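Local coordinates for protein branched-chain alpha-ketoacid decarboxylase (Lactococcus lactis, PDB 2VBF) that probably decarboxylates branched-chain and aromatic alpha-keto acids to aldehydes, with thiamine diphosphate and a magnesium ion as cofactors, at residues T249-V252 against S253-L257; S309-G312 against A313-H316; D340-F343 against R344-V347; I356-E359 against G360-D364. All blocks are in the same frame, centred on the assembly; numbering follows the deposited sequence.

Contact 1 of 4, residues T249-V252 against S253-L257; sequences TQFV and SETKL
Residues 249-252 and 253-257 form the last turns of helix 245-255 and the exit from it. Ser253 N, Glu254 N and Thr255 N bond to the carbonyls of Thr249, Gln250 and Phe251 in regular i to i+4 order. The next bond, from Lys256 N to Val252 O, is weak and bent (127° at the hydrogen), and Lys256 leaves the helical conformation with a phi of +65°. Phe251 O carries a second bond, 2.8 Å from Thr255 OG1, which arrives on the other face of the carbonyl plane from Thr255 N. OG1 lies between the backbone N and the carbonyl carbon (chi1 61°), which turns the hydroxyl back along the helix. The buried hydroxyl is thus used locally, and the methyl CG2 of Thr255 meets Phe251 CE1 at 3.7 Å. Farther round the same ring, Leu257 CD1 reaches CE2 of Phe251 at 3.8 Å, so both aliphatic groups approach this one aromatic side chain obliquely. Leu225 of helix 212-227 touches both Phe251 and Leu257. On the solvent side, Glu254 OE1 bonds to Ser351. This is a helix C-terminus closed by a residue of positive phi, within the beta-alpha-beta crossover that links parallel strands 231-235 and 259-261 of the central domain.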
# COMPACT_ATOMS: atom_id res chain seq x y z
N THR A 249 -13.38 18.26 -28.20
CA THR A 249 -13.82 17.48 -29.34
C THR A 249 -14.74 18.33 -30.22
O THR A 249 -14.55 18.37 -31.43
CB THR A 249 -14.50 16.17 -28.89
OG1 THR A 249 -13.50 15.30 -28.30
CG2 THR A 249 -15.16 15.45 -30.04
N GLN A 250 -15.69 19.04 -29.59
CA GLN A 250 -16.61 19.92 -30.33
C GLN A 250 -15.86 21.05 -31.02
O GLN A 250 -16.13 21.35 -32.19
CB GLN A 250 -17.69 20.50 -29.40
CG GLN A 250 -18.83 21.24 -30.13
CD GLN A 250 -19.93 21.71 -29.18
OE1 GLN A 250 -19.72 22.59 -28.35
NE2 GLN A 250 -21.13 21.14 -29.32
N PHE A 251 -14.95 21.69 -30.31
CA PHE A 251 -14.11 22.76 -30.89
C PHE A 251 -13.33 22.28 -32.13
O PHE A 251 -13.37 22.91 -33.19
CB PHE A 251 -13.14 23.31 -29.84
CG PHE A 251 -12.16 24.31 -30.38
CD1 PHE A 251 -12.60 25.51 -30.92
CD2 PHE A 251 -10.79 24.06 -30.34
CE1 PHE A 251 -11.70 26.45 -31.41
CE2 PHE A 251 -9.88 25.00 -30.84
CZ PHE A 251 -10.34 26.19 -31.37
N VAL A 252 -12.65 21.16 -31.99
CA VAL A 252 -11.86 20.59 -33.09
C VAL A 252 -12.76 20.15 -34.25
O VAL A 252 -12.40 20.33 -35.42
CB VAL A 252 -10.99 19.39 -32.59
CG1 VAL A 252 -10.36 18.64 -33.74
CG2 VAL A 252 -9.94 19.91 -31.61
N SER A 253 -13.92 19.59 -33.92
CA SER A 253 -14.90 19.16 -34.91
C SER A 253 -15.34 20.34 -35.79
O SER A 253 -15.34 20.25 -37.01
CB SER A 253 -16.12 18.56 -34.19
OG SER A 253 -17.07 18.07 -35.10
N GLU A 254 -15.72 21.43 -35.13
CA GLU A 254 -16.29 22.60 -35.81
C GLU A 254 -15.24 23.31 -36.68
O GLU A 254 -15.56 23.77 -37.78
CB GLU A 254 -16.92 23.56 -34.79
CG GLU A 254 -18.17 22.96 -34.11
CD GLU A 254 -18.73 23.78 -32.93
OE1 GLU A 254 -18.02 24.67 -32.42
OE2 GLU A 254 -19.87 23.50 -32.49
N THR A 255 -14.01 23.38 -36.18
CA THR A 255 -12.91 24.12 -36.85
C THR A 255 -12.05 23.28 -37.80
O THR A 255 -11.28 23.84 -38.58
CB THR A 255 -11.95 24.72 -35.81
OG1 THR A 255 -11.37 23.66 -35.04
CG2 THR A 255 -12.67 25.68 -34.88
N LYS A 256 -12.17 21.95 -37.70
CA LYS A 256 -11.40 20.97 -38.50
C LYS A 256 -9.90 21.00 -38.23
O LYS A 256 -9.12 20.49 -39.02
CB LYS A 256 -11.66 21.16 -40.01
CG LYS A 256 -13.13 21.24 -40.35
CD LYS A 256 -13.36 21.19 -41.86
CE LYS A 256 -14.85 21.34 -42.21
NZ LYS A 256 -15.41 22.61 -41.66
N LEU A 257 -9.51 21.58 -37.09
CA LEU A 257 -8.08 21.76 -36.78
C LEU A 257 -7.41 20.41 -36.57
O LEU A 257 -7.98 19.54 -35.91
CB LEU A 257 -7.90 22.62 -35.52
CG LEU A 257 -8.18 24.12 -35.67
CD1 LEU A 257 -8.40 24.76 -34.31
CD2 LEU A 257 -7.03 24.81 -36.44

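Contact 2 of 4, residues S309-G312 against A313-H316; sequences SSTG and AFTH
Thr311 O accepts a hydrogen bond from Thr315 N at 2.9 Å, closing a turn whose three inner residues, Gly312, Ala313 and Phe314, all have positive phi, from +56° to +64°. Inside it, Phe314 N bonds to Thr311 OG1 at 2.8 Å. That hydroxyl sits between its own backbone N and carbonyl carbon (chi1 63°), near the N-H, in a bent bond, and it also bonds to Thr307 O, its stronger partner. Three successive residues in this conformation, spanned by an i to i+4 bond, make a single turn of left-handed alpha-helix, here in the loop between strands 298-302 and 323-326 of the central domain. Glycine suits the first of them, since a CB on Gly312 would run into Thr315 OG1. The Thr315 hydroxyl lies 2.8 Å from Gly312 O and 3.2 Å from Thr311 O, and accepts from Lys283 N. His316 runs alongside Thr311, pointing the same way, with ND1 of the imidazole 3.5 Å from Thr311 CB; this nitrogen is buried without a polar partner. A valine in place of Thr311 would probably leave Phe314 N and Thr307 O without their shared mate. Phe314 CD1 lies 3.6 Å from Thr311 OG1, and the ring packs on Phe133 of the second subunit. Ala313 rests on Met561 and Leu564 of helix 556-568.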
# COMPACT_ATOMS: atom_id res chain seq x y z
N SER A 309 8.00 9.22 -20.54
CA SER A 309 7.26 8.14 -21.21
C SER A 309 6.30 8.61 -22.31
O SER A 309 5.86 7.80 -23.14
CB SER A 309 6.47 7.32 -20.18
OG SER A 309 7.32 6.81 -19.17
N SER A 310 5.99 9.91 -22.31
CA SER A 310 5.05 10.52 -23.26
C SER A 310 5.73 11.39 -24.32
O SER A 310 5.06 12.03 -25.13
CB SER A 310 4.01 11.35 -22.50
OG SER A 310 4.61 12.37 -21.72
N THR A 311 7.06 11.41 -24.32
CA THR A 311 7.83 12.18 -25.31
C THR A 311 8.98 11.38 -25.96
O THR A 311 9.91 11.96 -26.51
CB THR A 311 8.41 13.49 -24.70
OG1 THR A 311 9.33 13.18 -23.64
CG2 THR A 311 7.29 14.38 -24.18
N GLY A 312 8.89 10.05 -25.91
CA GLY A 312 9.96 9.19 -26.42
C GLY A 312 11.29 9.51 -25.76
O GLY A 312 12.31 9.64 -26.45
N ALA A 313 11.25 9.68 -24.44
CA ALA A 313 12.41 10.08 -23.61
C ALA A 313 12.95 11.46 -24.00
O ALA A 313 14.16 11.64 -24.22
CB ALA A 313 13.51 9.01 -23.64
N PHE A 314 12.03 12.43 -24.06
CA PHE A 314 12.35 13.83 -24.29
C PHE A 314 12.97 14.07 -25.67
O PHE A 314 13.86 14.92 -25.81
CB PHE A 314 13.26 14.36 -23.18
CG PHE A 314 12.73 14.11 -21.78
CD1 PHE A 314 11.58 14.73 -21.35
CD2 PHE A 314 13.40 13.27 -20.90
CE1 PHE A 314 11.09 14.53 -20.06
CE2 PHE A 314 12.92 13.06 -19.61
CZ PHE A 314 11.76 13.69 -19.19
N THR A 315 12.49 13.35 -26.68
CA THR A 315 12.95 13.53 -28.07
C THR A 315 11.93 14.31 -28.93
O THR A 315 11.98 14.24 -30.15
CB THR A 315 13.26 12.18 -28.73
OG1 THR A 315 12.12 11.32 -28.67
CG2 THR A 315 14.45 11.49 -28.05
N HIS A 316 11.02 15.02 -28.27
CA HIS A 316 10.06 15.91 -28.92
C HIS A 316 10.74 17.17 -29.47
O HIS A 316 11.83 17.55 -29.02
CB HIS A 316 8.96 16.32 -27.92
CG HIS A 316 9.48 17.00 -26.69
ND1 HIS A 316 10.24 16.34 -25.75
CD2 HIS A 316 9.35 18.27 -26.24
CE1 HIS A 316 10.56 17.17 -24.78
NE2 HIS A 316 10.03 18.35 -25.05

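Contact 3 of 4, residues D340-F343 against R344-V347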
# COMPACT_ATOMS: atom_id res chain seq x y z
N ASP A 340 -2.39 34.61 -14.37
CA ASP A 340 -3.66 35.22 -13.95
C ASP A 340 -4.85 34.85 -14.85
O ASP A 340 -5.51 35.72 -15.43
CB ASP A 340 -3.51 36.75 -13.82
CG ASP A 340 -3.11 37.43 -15.13
OD1 ASP A 340 -2.39 36.81 -15.95
OD2 ASP A 340 -3.51 38.60 -15.33
N PHE A 341 -5.14 33.56 -14.96
CA PHE A 341 -6.26 33.09 -15.77
C PHE A 341 -6.77 31.75 -15.24
O PHE A 341 -6.03 31.01 -14.59
CB PHE A 341 -5.82 32.92 -17.22
CG PHE A 341 -4.97 31.71 -17.44
CD1 PHE A 341 -5.53 30.51 -17.87
CD2 PHE A 341 -3.61 31.75 -17.17
CE1 PHE A 341 -4.74 29.38 -18.04
CE2 PHE A 341 -2.83 30.64 -17.34
CZ PHE A 341 -3.40 29.45 -17.78
N ASP A 342 -8.03 31.44 -15.55
CA ASP A 342 -8.60 30.12 -15.27
C ASP A 342 -8.59 29.24 -16.53
O ASP A 342 -9.21 29.57 -17.54
CB ASP A 342 -10.03 30.25 -14.75
CG ASP A 342 -10.62 28.91 -14.35
OD1 ASP A 342 -10.23 28.38 -13.28
OD2 ASP A 342 -11.47 28.39 -15.09
N PHE A 343 -7.88 28.12 -16.44
CA PHE A 343 -7.78 27.13 -17.51
C PHE A 343 -9.15 26.67 -18.05
O PHE A 343 -9.38 26.67 -19.26
CB PHE A 343 -6.97 25.94 -16.98
CG PHE A 343 -6.88 24.78 -17.92
CD1 PHE A 343 -6.02 24.82 -19.00
CD2 PHE A 343 -7.61 23.62 -17.68
CE1 PHE A 343 -5.93 23.74 -19.87
CE2 PHE A 343 -7.51 22.54 -18.55
CZ PHE A 343 -6.67 22.60 -19.63
N ARG A 344 -10.04 26.25 -17.15
CA ARG A 344 -11.37 25.78 -17.55
C ARG A 344 -12.12 26.86 -18.33
O ARG A 344 -12.68 26.59 -19.39
CB ARG A 344 -12.16 25.38 -16.30
CG ARG A 344 -13.60 24.92 -16.54
CD ARG A 344 -14.41 25.09 -15.28
NE ARG A 344 -15.81 24.69 -15.42
CZ ARG A 344 -16.72 24.77 -14.44
NH1 ARG A 344 -16.38 25.24 -13.24
NH2 ARG A 344 -17.97 24.38 -14.66
N ALA A 345 -12.10 28.08 -17.78
CA ALA A 345 -12.74 29.24 -18.40
C ALA A 345 -12.25 29.46 -19.83
O ALA A 345 -13.04 29.63 -20.75
CB ALA A 345 -12.51 30.50 -17.56
N VAL A 346 -10.93 29.42 -20.01
CA VAL A 346 -10.37 29.69 -21.32
C VAL A 346 -10.73 28.58 -22.31
O VAL A 346 -11.20 28.85 -23.41
CB VAL A 346 -8.85 29.95 -21.26
CG1 VAL A 346 -8.28 30.14 -22.66
CG2 VAL A 346 -8.56 31.18 -20.41
N VAL A 347 -10.56 27.32 -21.90
CA VAL A 347 -10.85 26.20 -22.79
C VAL A 347 -12.32 26.17 -23.21
O VAL A 347 -12.63 25.92 -24.38
CB VAL A 347 -10.42 24.85 -22.16
CG1 VAL A 347 -10.87 23.67 -23.02
CG2 VAL A 347 -8.92 24.83 -21.96
O HOH W 1 -9.30 25.96 -14.33
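Asp342 holds CG anti to its own backbone N (chi1 -176°), a torsion that swings the carboxylate forward to the first turn of helix 343-348, where OD2 takes the N-H of Ala345 at 2.8 Å. The bond falls on the anti side of OD2, 22° out of the carboxylate plane. The other oxygen, OD1, accepts from a water at 2.8 Å, and the same water accepts from Arg344 N at 2.9 Å, so one carboxylate serves two N-H groups of the first turn, one directly and one through solvent. Asp342 is therefore the N-cap, and Phe341 before it meets Val346 across the helix start, CD1 to CG2 at 4.0 Å, as in a hydrophobic staple. With an alanine here in place of the aspartate, Ala345 N would probably lose its acceptor and the bridging water one of its two ties, fraying the helix start. Helical bonding proper begins with Val346 N to Asp342 O, 3.0 Å, and continues with Val347 N to Phe343 O. Val347 lies beside Phe343 and points the same way, its methyl CG2 over one ring face, 4.0 Å from the centroid, in a CH-pi contact. Glu214 of helix 212-227 accepts from Asp342 N and touches Phe341, Ala345 and Val346.

Contact 4 of 4, residues I356-E359 against G360-D364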
# COMPACT_ATOMS: atom_id res chain seq x y z
N ILE A 356 -13.07 30.11 -37.65
CA ILE A 356 -11.85 29.30 -37.76
C ILE A 356 -12.17 28.03 -38.52
O ILE A 356 -13.02 27.24 -38.10
CB ILE A 356 -11.24 28.95 -36.38
CG1 ILE A 356 -10.89 30.23 -35.61
CG2 ILE A 356 -9.99 28.09 -36.57
CD1 ILE A 356 -10.67 30.03 -34.12
N GLU A 357 -11.49 27.83 -39.65
CA GLU A 357 -11.69 26.65 -40.47
C GLU A 357 -10.39 26.24 -41.16
O GLU A 357 -9.90 26.94 -42.06
CB GLU A 357 -12.80 26.91 -41.50
CG GLU A 357 -13.23 25.67 -42.26
CD GLU A 357 -14.26 25.95 -43.34
OE1 GLU A 357 -14.95 27.00 -43.27
OE2 GLU A 357 -14.36 25.12 -44.27
N TYR A 358 -9.83 25.12 -40.73
CA TYR A 358 -8.65 24.55 -41.37
C TYR A 358 -9.04 23.96 -42.73
O TYR A 358 -9.97 23.16 -42.81
CB TYR A 358 -8.03 23.46 -40.50
CG TYR A 358 -6.81 22.82 -41.10
CD1 TYR A 358 -5.62 23.54 -41.27
CD2 TYR A 358 -6.83 21.49 -41.51
CE1 TYR A 358 -4.50 22.94 -41.83
CE2 TYR A 358 -5.72 20.89 -42.06
CZ TYR A 358 -4.56 21.62 -42.22
OH TYR A 358 -3.47 20.98 -42.77
N GLU A 359 -8.32 24.33 -43.79
CA GLU A 359 -8.63 23.91 -45.15
C GLU A 359 -7.55 23.02 -45.78
O GLU A 359 -7.61 22.71 -46.97
CB GLU A 359 -8.85 25.14 -46.04
CG GLU A 359 -10.00 26.03 -45.58
CD GLU A 359 -10.15 27.29 -46.43
OE1 GLU A 359 -9.32 28.21 -46.30
OE2 GLU A 359 -11.10 27.35 -47.24
N GLY A 360 -6.55 22.62 -45.00
CA GLY A 360 -5.47 21.79 -45.49
C GLY A 360 -5.76 20.33 -45.29
O GLY A 360 -6.89 19.93 -45.02
N GLN A 361 -4.71 19.53 -45.43
CA GLN A 361 -4.80 18.09 -45.32
C GLN A 361 -4.29 17.65 -43.96
O GLN A 361 -3.71 18.44 -43.22
CB GLN A 361 -3.97 17.43 -46.42
CG GLN A 361 -4.46 17.70 -47.84
CD GLN A 361 -5.89 17.26 -48.05
OE1 GLN A 361 -6.79 18.08 -48.27
NE2 GLN A 361 -6.13 15.95 -47.95
N TYR A 362 -4.54 16.39 -43.64
CA TYR A 362 -4.02 15.79 -42.42
C TYR A 362 -2.91 14.84 -42.86
O TYR A 362 -2.07 15.21 -43.68
CB TYR A 362 -5.16 15.11 -41.65
CG TYR A 362 -6.32 16.06 -41.41
CD1 TYR A 362 -6.15 17.23 -40.66
CD2 TYR A 362 -7.58 15.81 -41.94
CE1 TYR A 362 -7.19 18.11 -40.45
CE2 TYR A 362 -8.64 16.68 -41.73
CZ TYR A 362 -8.44 17.83 -40.98
OH TYR A 362 -9.49 18.69 -40.76
N ILE A 363 -2.88 13.63 -42.32
CA ILE A 363 -1.94 12.61 -42.75
C ILE A 363 -2.72 11.38 -43.15
O ILE A 363 -3.84 11.18 -42.67
CB ILE A 363 -0.91 12.30 -41.64
CG1 ILE A 363 -1.59 11.72 -40.39
CG2 ILE A 363 -0.11 13.54 -41.27
CD1 ILE A 363 -0.61 11.39 -39.28
N ASP A 364 -2.14 10.56 -44.02
CA ASP A 364 -2.82 9.37 -44.51
C ASP A 364 -3.07 8.42 -43.35
O ASP A 364 -2.15 8.09 -42.61
CB ASP A 364 -2.00 8.67 -45.60
CG ASP A 364 -1.86 9.51 -46.88
OD1 ASP A 364 -2.41 10.63 -46.93
OD2 ASP A 364 -1.19 9.03 -47.82
O HOH W 2 -9.61 20.35 -44.24
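Tyr358 OH donates to Gln361 O at 2.6 Å, lying in the carbonyl plane on a lone pair of that oxygen, with a C=O...O angle of 141°. The chain between the two residues folds over the tyrosine ring: Gly360 N lies 3.4 Å above the ring plane, over its centre, and Gly360 CA is 3.4 Å from Tyr358 CZ. The lack of a side chain makes such a close approach possible, since a CB on Gly360 would overlap the phenol oxygen. Tyr362 comes next, its CE1 3.5 Å from CE2 of Tyr358. The two phenols run past each other in opposite directions with their planes 34° apart, so the pair is oblique. Tyr358 reaches forward over the turn because its CG is anti to the backbone N (chi1 180°). On the backbone, a water donates to Tyr358 O at 3.2 Å and to Gly360 O at 2.9 Å, bridging the bend. Farther out, Tyr362 OH bonds to Lys256 O, which fixes the far end of the second phenol. Both tyrosines also touch Pro258. The arrangement is a surface bend closed by a tyrosine hydroxyl on a main-chain carbonyl three residues on, in the loop from helix 343-348 to helix 379-389; Tyr358 packs against Phe292 of helix 287-295, Tyr362 against Leu277 of strand 276-279, and Ile356 on helix 212-227.

Contacts 1 and 4 touch: besides the bond between Tyr362 and Lys256, Tyr358 N lies 2.9 Å from Thr255 O, a probable hydrogen bond, so the bend at 356-364 is tied to the C-terminal end of helix 245-255. Contact 3 comes within about 6 Å of contact 1 at the nearest atoms. Contacts 1, 3 and 4 all lean on helix 212-227, contact 3 near Glu214 and the other two near Leu225. Contact 2 stands apart, about 15 Å from contacts 3 and 4 and about 18 Å from contact 1 between nearest atoms, and alone of the four meets the second subunit. All four lie away from the thiamine diphosphate and magnesium sites.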